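Local atomic coordinates of glutathione S-transferase (Pseudomonas fluorescens, PDB entry 3M3M), a protein that probably catalyses the conjugation of glutathione to electrophilic substrates. Residues Ala71-Leu76 with Ala160-Tyr165; Lys19-Leu24 with Phe75-Ser80; Phe82-Pro87 with Thr91-Trp96. All coordinates share one frame; numbering follows the deposited sequence.

Interaction 1: residues Ala71-Leu76 with Ala160-Tyr165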
# COMPACT_ATOMS: atom_id res chain seq x y z
N ALA A 71 4.79 8.20 2.69
CA ALA A 71 5.81 9.03 3.41
C ALA A 71 6.19 8.31 4.70
O ALA A 71 7.36 8.24 5.03
CB ALA A 71 5.22 10.42 3.76
N ILE A 72 5.21 7.67 5.29
CA ILE A 72 5.52 6.83 6.49
C ILE A 72 6.49 5.69 6.15
O ILE A 72 7.46 5.45 6.90
CB ILE A 72 4.20 6.30 7.16
CG1 ILE A 72 3.35 7.49 7.68
CG2 ILE A 72 4.62 5.28 8.31
CD1 ILE A 72 1.86 7.01 7.86
N LEU A 73 6.33 5.03 5.00
CA LEU A 73 7.29 4.02 4.58
C LEU A 73 8.68 4.63 4.48
O LEU A 73 9.68 4.01 4.91
CB LEU A 73 6.90 3.40 3.23
CG LEU A 73 5.62 2.53 3.21
CD1 LEU A 73 5.34 2.07 1.76
CD2 LEU A 73 5.90 1.30 4.17
N ASN A 74 8.78 5.83 3.87
CA ASN A 74 10.15 6.45 3.80
C ASN A 74 10.76 6.71 5.19
O ASN A 74 12.02 6.50 5.36
CB ASN A 74 10.06 7.74 2.99
CG ASN A 74 10.19 7.47 1.44
OD1 ASN A 74 11.30 7.41 0.90
ND2 ASN A 74 9.10 7.16 0.79
N PHE A 75 9.96 7.24 6.12
CA PHE A 75 10.48 7.53 7.48
C PHE A 75 10.97 6.21 8.13
O PHE A 75 12.09 6.19 8.71
CB PHE A 75 9.36 8.06 8.30
CG PHE A 75 9.70 8.33 9.68
CD1 PHE A 75 10.54 9.42 9.98
CD2 PHE A 75 9.25 7.46 10.74
CE1 PHE A 75 10.86 9.73 11.36
CE2 PHE A 75 9.60 7.79 12.10
CZ PHE A 75 10.45 8.86 12.36
N LEU A 76 10.15 5.15 8.05
CA LEU A 76 10.54 3.87 8.74
C LEU A 76 11.74 3.21 8.11
O LEU A 76 12.60 2.58 8.80
CB LEU A 76 9.35 2.87 8.77
CG LEU A 76 8.19 3.39 9.59
CD1 LEU A 76 6.90 2.50 9.47
CD2 LEU A 76 8.59 3.57 11.09
N ALA A 160 9.26 0.53 -2.57
CA ALA A 160 8.38 0.58 -3.79
C ALA A 160 7.59 -0.72 -3.92
O ALA A 160 6.42 -0.68 -4.27
CB ALA A 160 9.23 0.74 -5.08
N ASP A 161 8.23 -1.86 -3.69
CA ASP A 161 7.47 -3.15 -3.76
C ASP A 161 6.42 -3.18 -2.68
O ASP A 161 5.33 -3.65 -2.92
CB ASP A 161 8.50 -4.30 -3.53
CG ASP A 161 9.63 -4.27 -4.59
OD1 ASP A 161 9.39 -4.49 -5.79
OD2 ASP A 161 10.77 -4.00 -4.18
N ILE A 162 6.78 -2.79 -1.45
CA ILE A 162 5.82 -2.80 -0.33
C ILE A 162 4.60 -1.90 -0.73
O ILE A 162 3.40 -2.32 -0.60
CB ILE A 162 6.43 -2.30 0.92
CG1 ILE A 162 7.52 -3.32 1.43
CG2 ILE A 162 5.31 -2.09 2.01
CD1 ILE A 162 8.42 -2.75 2.50
N ALA A 163 4.88 -0.71 -1.24
CA ALA A 163 3.77 0.21 -1.64
C ALA A 163 2.83 -0.46 -2.66
O ALA A 163 1.57 -0.32 -2.61
CB ALA A 163 4.40 1.51 -2.19
N LEU A 164 3.40 -1.11 -3.69
CA LEU A 164 2.57 -1.73 -4.75
C LEU A 164 2.01 -3.11 -4.37
O LEU A 164 0.95 -3.51 -4.92
CB LEU A 164 3.33 -1.78 -6.09
CG LEU A 164 3.33 -0.33 -6.70
CD1 LEU A 164 4.41 -0.05 -7.58
CD2 LEU A 164 2.02 -0.07 -7.41
N TYR A 165 2.65 -3.84 -3.43
CA TYR A 165 2.15 -5.15 -3.07
C TYR A 165 0.85 -5.02 -2.31
O TYR A 165 -0.03 -5.89 -2.45
CB TYR A 165 3.17 -5.84 -2.17
CG TYR A 165 2.75 -7.22 -1.72
CD1 TYR A 165 2.92 -8.36 -2.60
CD2 TYR A 165 2.17 -7.39 -0.47
CE1 TYR A 165 2.50 -9.62 -2.19
CE2 TYR A 165 1.71 -8.70 -0.07
CZ TYR A 165 1.87 -9.74 -0.95
OH TYR A 165 1.41 -11.01 -0.53

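Interaction 2: residues Lys19-Leu24 with Phe75-Ser80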
# COMPACT_ATOMS: atom_id res chain seq x y z
N LYS A 19 1.73 -1.84 8.54
CA LYS A 19 1.83 -3.13 9.34
C LYS A 19 3.01 -3.94 8.78
O LYS A 19 3.86 -4.46 9.53
CB LYS A 19 0.52 -3.94 9.17
CG LYS A 19 0.62 -5.29 9.96
CD LYS A 19 -0.53 -6.24 9.58
CE LYS A 19 -0.31 -7.63 10.31
NZ LYS A 19 -1.50 -8.54 10.01
N LEU A 20 3.02 -4.12 7.45
CA LEU A 20 4.13 -4.92 6.86
C LEU A 20 5.51 -4.33 7.14
O LEU A 20 6.44 -5.03 7.60
CB LEU A 20 3.91 -4.97 5.31
CG LEU A 20 4.94 -5.83 4.52
CD1 LEU A 20 5.20 -7.32 5.20
CD2 LEU A 20 4.37 -5.98 3.06
N MSE A 21 5.65 -3.00 6.91
CA MSE A 21 6.97 -2.36 7.19
C MSE A 21 7.44 -2.47 8.66
O MSE A 21 8.60 -2.84 8.89
CB MSE A 21 6.87 -0.91 6.80
CG MSE A 21 8.14 -0.06 7.00
SE MSE A 21 9.39 -0.37 5.47
CE MSE A 21 10.29 -2.06 5.97
N LEU A 22 6.53 -2.24 9.59
CA LEU A 22 6.88 -2.37 11.00
C LEU A 22 7.36 -3.79 11.33
O LEU A 22 8.39 -3.97 12.07
CB LEU A 22 5.71 -1.91 11.91
CG LEU A 22 5.44 -0.38 11.83
CD1 LEU A 22 4.02 -0.18 12.38
CD2 LEU A 22 6.50 0.36 12.67
N ASN A 23 6.63 -4.79 10.85
CA ASN A 23 7.05 -6.21 11.11
C ASN A 23 8.35 -6.59 10.40
O ASN A 23 9.20 -7.25 10.97
CB ASN A 23 5.89 -7.20 10.78
CG ASN A 23 4.82 -7.12 11.84
OD1 ASN A 23 4.92 -7.85 12.86
ND2 ASN A 23 3.88 -6.21 11.71
N LEU A 24 8.54 -6.12 9.17
CA LEU A 24 9.76 -6.49 8.43
C LEU A 24 10.98 -5.92 9.21
O LEU A 24 12.01 -6.58 9.26
CB LEU A 24 9.79 -5.84 7.03
CG LEU A 24 8.90 -6.59 6.08
CD1 LEU A 24 8.72 -5.65 4.78
CD2 LEU A 24 9.49 -8.03 5.67
N PHE A 75 9.96 7.24 6.12
CA PHE A 75 10.48 7.53 7.48
C PHE A 75 10.97 6.21 8.13
O PHE A 75 12.09 6.19 8.71
CB PHE A 75 9.36 8.06 8.30
CG PHE A 75 9.70 8.33 9.68
CD1 PHE A 75 10.54 9.42 9.98
CD2 PHE A 75 9.25 7.46 10.74
CE1 PHE A 75 10.86 9.73 11.36
CE2 PHE A 75 9.60 7.79 12.10
CZ PHE A 75 10.45 8.86 12.36
N LEU A 76 10.15 5.15 8.05
CA LEU A 76 10.54 3.87 8.74
C LEU A 76 11.74 3.21 8.11
O LEU A 76 12.60 2.58 8.80
CB LEU A 76 9.35 2.87 8.77
CG LEU A 76 8.19 3.39 9.59
CD1 LEU A 76 6.90 2.50 9.47
CD2 LEU A 76 8.59 3.57 11.09
N ALA A 77 11.85 3.32 6.80
CA ALA A 77 12.86 2.54 6.01
C ALA A 77 14.22 3.25 5.92
O ALA A 77 15.21 2.69 5.40
CB ALA A 77 12.37 2.26 4.57
N ASP A 78 14.24 4.55 6.25
CA ASP A 78 15.43 5.32 5.83
C ASP A 78 16.62 4.72 6.64
O ASP A 78 16.50 4.44 7.85
CB ASP A 78 15.25 6.77 6.14
CG ASP A 78 16.53 7.56 5.98
OD1 ASP A 78 17.04 8.04 7.05
OD2 ASP A 78 17.07 7.50 4.82
N GLY A 79 17.73 4.51 5.92
CA GLY A 79 18.90 3.84 6.53
C GLY A 79 18.84 2.34 6.57
O GLY A 79 19.75 1.73 7.17
N SER A 80 17.79 1.70 6.01
CA SER A 80 17.68 0.25 5.97
C SER A 80 17.90 -0.26 4.56
O SER A 80 17.98 0.53 3.57
CB SER A 80 16.30 -0.27 6.47
OG SER A 80 15.31 0.03 5.46

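Interaction 3: residues Phe82-Pro87 with Thr91-Trp96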
# COMPACT_ATOMS: atom_id res chain seq x y z
N PHE A 82 15.73 -1.41 2.89
CA PHE A 82 14.46 -1.19 2.05
C PHE A 82 14.38 0.14 1.34
O PHE A 82 13.36 0.39 0.64
CB PHE A 82 13.23 -1.38 2.96
CG PHE A 82 13.22 -2.73 3.58
CD1 PHE A 82 12.75 -3.79 2.84
CD2 PHE A 82 13.58 -2.92 4.93
CE1 PHE A 82 12.65 -5.08 3.40
CE2 PHE A 82 13.51 -4.22 5.52
CZ PHE A 82 13.07 -5.28 4.74
N LEU A 83 15.39 0.99 1.55
CA LEU A 83 15.38 2.33 0.88
C LEU A 83 16.86 2.60 0.49
O LEU A 83 17.68 2.90 1.39
CB LEU A 83 14.87 3.45 1.85
CG LEU A 83 14.91 4.87 1.20
CD1 LEU A 83 14.06 4.87 -0.04
CD2 LEU A 83 14.47 5.83 2.23
N PRO A 84 17.16 2.55 -0.82
CA PRO A 84 18.52 2.81 -1.30
C PRO A 84 18.94 4.23 -0.95
O PRO A 84 18.12 5.13 -0.91
CB PRO A 84 18.43 2.65 -2.82
CG PRO A 84 17.17 1.81 -3.10
CD PRO A 84 16.25 2.06 -1.89
N SER A 85 20.22 4.43 -0.67
CA SER A 85 20.72 5.80 -0.42
C SER A 85 21.27 6.44 -1.73
O SER A 85 21.31 7.66 -1.80
CB SER A 85 21.83 5.74 0.66
OG SER A 85 22.77 4.76 0.23
N GLU A 86 21.65 5.63 -2.73
CA GLU A 86 22.18 6.17 -4.01
C GLU A 86 21.06 6.98 -4.67
O GLU A 86 19.92 6.50 -4.78
CB GLU A 86 22.66 5.10 -5.00
CG GLU A 86 23.58 5.67 -6.14
CD GLU A 86 22.84 6.14 -7.41
OE1 GLU A 86 22.14 5.29 -7.98
OE2 GLU A 86 23.04 7.31 -7.88
N PRO A 87 21.36 8.24 -5.05
CA PRO A 87 20.30 9.10 -5.61
C PRO A 87 19.51 8.51 -6.76
O PRO A 87 18.29 8.77 -6.75
CB PRO A 87 21.02 10.36 -6.09
CG PRO A 87 22.28 10.43 -5.25
CD PRO A 87 22.65 8.97 -4.90
N THR A 91 15.62 7.62 -6.20
CA THR A 91 14.62 8.30 -7.07
C THR A 91 13.71 7.26 -7.74
O THR A 91 12.46 7.46 -7.85
CB THR A 91 15.35 9.15 -8.13
OG1 THR A 91 16.11 10.12 -7.39
CG2 THR A 91 14.29 9.90 -9.02
N GLN A 92 14.29 6.12 -8.13
CA GLN A 92 13.43 5.11 -8.74
C GLN A 92 12.42 4.51 -7.77
O GLN A 92 11.32 4.17 -8.18
CB GLN A 92 14.23 3.98 -9.41
CG GLN A 92 14.93 4.67 -10.68
CD GLN A 92 15.89 3.81 -11.45
OE1 GLN A 92 16.79 3.19 -10.88
NE2 GLN A 92 15.76 3.85 -12.81
N VAL A 93 12.85 4.29 -6.52
CA VAL A 93 11.88 3.86 -5.49
C VAL A 93 10.73 4.90 -5.38
O VAL A 93 9.55 4.53 -5.39
CB VAL A 93 12.61 3.65 -4.14
CG1 VAL A 93 11.59 3.65 -2.95
CG2 VAL A 93 13.47 2.38 -4.26
N LEU A 94 11.07 6.20 -5.35
CA LEU A 94 10.01 7.26 -5.21
C LEU A 94 9.19 7.27 -6.47
O LEU A 94 8.01 7.43 -6.37
CB LEU A 94 10.62 8.68 -4.98
CG LEU A 94 11.32 8.72 -3.59
CD1 LEU A 94 12.06 10.07 -3.45
CD2 LEU A 94 10.26 8.64 -2.44
N GLN A 95 9.78 7.00 -7.63
CA GLN A 95 9.00 6.98 -8.88
C GLN A 95 7.89 5.94 -8.74
O GLN A 95 6.77 6.23 -9.07
CB GLN A 95 9.99 6.59 -10.02
CG GLN A 95 9.34 6.29 -11.31
CD GLN A 95 10.38 5.67 -12.23
OE1 GLN A 95 11.20 6.37 -12.85
NE2 GLN A 95 10.38 4.32 -12.30
N TRP A 96 8.23 4.70 -8.35
CA TRP A 96 7.21 3.70 -8.24
C TRP A 96 6.15 4.08 -7.15
O TRP A 96 4.99 3.72 -7.31
CB TRP A 96 7.86 2.31 -7.93
CG TRP A 96 8.49 1.77 -9.14
CD1 TRP A 96 9.85 1.76 -9.38
CD2 TRP A 96 7.85 1.34 -10.34
NE1 TRP A 96 10.11 1.31 -10.67
CE2 TRP A 96 8.90 1.00 -11.26
CE3 TRP A 96 6.49 1.13 -10.70
CZ2 TRP A 96 8.64 0.53 -12.55
CZ3 TRP A 96 6.24 0.66 -12.03
CH2 TRP A 96 7.33 0.35 -12.91

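Interaction 1: residues Ala71-Leu76 with Ala160-Tyr165
Leu73 packs onto Ile162 and Ala163, and the contact is purely apolar. The forked end of Leu73 does the touching. Its CD2 meets the CG2 branch of Ile162 at 4.1 Å, and its CD1 meets the CB methyl of Ala163 at 4.1 Å. CD1 also lies near the backbone N of Ala163, so one arm of the fork rests against the surface of the partner helix. The leucine CG stands beside its own backbone N (chi1 -68°), and from there the two methyls divide between neighbouring residues. Ile162 answers with its short branch: CG2 lies anti to the backbone N, while CG1 lies beside it. The small side chain of Ala163 lets the leucine come close to the helix backbone. The nearest CA atoms, those of Leu73 and Ala163, are 8.1 Å apart.

No hydrogen bond crosses between the two segments. Both carboxylate oxygens of Asp161 are bonded outside the pair, OD1 to Leu152 N and Trp187 NE1, OD2 to Ser158 N. The bond to Ser158 N is the reciprocal half of the capping box known at this helix in glutathione S-transferases, whereas the serine OG here bonds to Ala160 N.

Helix 69-77 belongs to the N-terminal, thioredoxin-like part, and helix 159-168 to the C-terminal helical part. The contact therefore lies in the buried interface between domains. Met21 of helix 13-24 and Gln97 of helix 87-117 also touch Leu73, Tyr157 touches Ile162, and helix 182-192 packs on Leu164 and Tyr165.

Interaction 2: residues Lys19-Leu24 with Phe75-Ser80
No ring or amide takes part where Met21 and Leu22 meet Leu76 and Ala77. The flat group with a defined partner in these segments is the amide of Asn23. Its ND2 donates to Lys19 O at 2.8 Å, nearly straight (172°), and that oxygen lies almost in the amide plane. Asn23 N reaches the same oxygen from the opposite face of the carbonyl plane. Tyr29 OH is a further partner of ND2.

Across the contact, Met21 and Leu76 share most of the packing. Met21 is modelled as selenomethionine. CG starts anti to the backbone N (chi1 -180°), and the chain then bends twice, which brings SE to 4.1 Å from Ala77 CB. Met21 CG lies 3.6 Å from Leu76 CB, and the two side chains run antiparallel alongside. Leu22 adds a second apolar touch, with its CD2 3.9 Å from Leu76 CD1. Tyr4 of strand 4-8 touches both Leu22 and Leu76.

After Ala77 the chain leaves the helix through a type II turn to Ser80. Ser80 OG donates to Ala77 O at 2.7 Å, and Ser80 N binds the same oxygen.

The chemistry is thus split. Dispersion and burial hold helices 13-24 and 69-77 together on the thioredoxin-like sheet, while the hydrogen bonds of Asn23 and Ser80 act within a segment or beyond the pair. With no polar pair across it, the contact gains its specificity from shape.

Interaction 3: residues Phe82-Pro87 with Thr91-Trp96
Val93 turns its two methyls to two residues of the incoming loop, Leu83 and Pro84. Its chi1 of 162° sets CG1 anti to the backbone N and CG2 beside it. CG1 meets Leu83 CD1 at 4.0 Å. CG2 meets the proline ring at CD, 3.7 Å away, with Pro84 CG only slightly farther. Each of the two loop side chains runs at a slant to the valine.

Leu83 does not set out directly at the helix. Its CG extends anti to the backbone N (chi1 177°), and the next torsion then swings CD1 onto Val93. Ile159 of helix 159-168 touches both Leu83 and Val93.

The polar half of the contact is at Pro87 and Thr91, one helical turn apart. The hydroxyl of Thr91 turns back and donates to Pro87 O, with OG1 2.6 Å from that oxygen. Thr91 N also donates to Pro87 O, at 3.0 Å. The two donors come from opposite faces of the carbonyl plane, so one oxygen is gripped twice. The backbone bond is bent (147°).

Glu86 occupies the N-cap position. Its side chain was built in two conformers, and in one OE2 accepts from Arg88 N, so this cap is less certain. Pro87 follows as the first helical residue, a place where a proline lacking an N-H costs no bond. Residues 82-86 form the end of the interdomain linker of the glutathione S-transferase fold, folded back against helix 87-117, the first long helix of the C-terminal helical domain.

Overall arrangement
The three contacts touch one another around the domain boundary; 1 and 2 are buried, 3 partly. Interactions 1 and 2 share helix 69-77, and their centres are 8 Å apart. Met21 joins them: its CB lies 3.6 Å from Leu73 CD2. Met21 also reaches the linker, with its CE 3.6 Å from Phe82 CD2, and so couples interaction 2 to interaction 3. Ala160 CB, 3.5 Å from Trp96 CB, connects interactions 1 and 3. Interaction 1 is the nearest to the ligands. The Leu73 side chain is about 8 Å from the bound glutathione and about 7 Å from the sodium ion. Ser69, which binds glutathione, lies on the same helix, and Tyr167, another glutathione-binding residue, lies on helix 159-168.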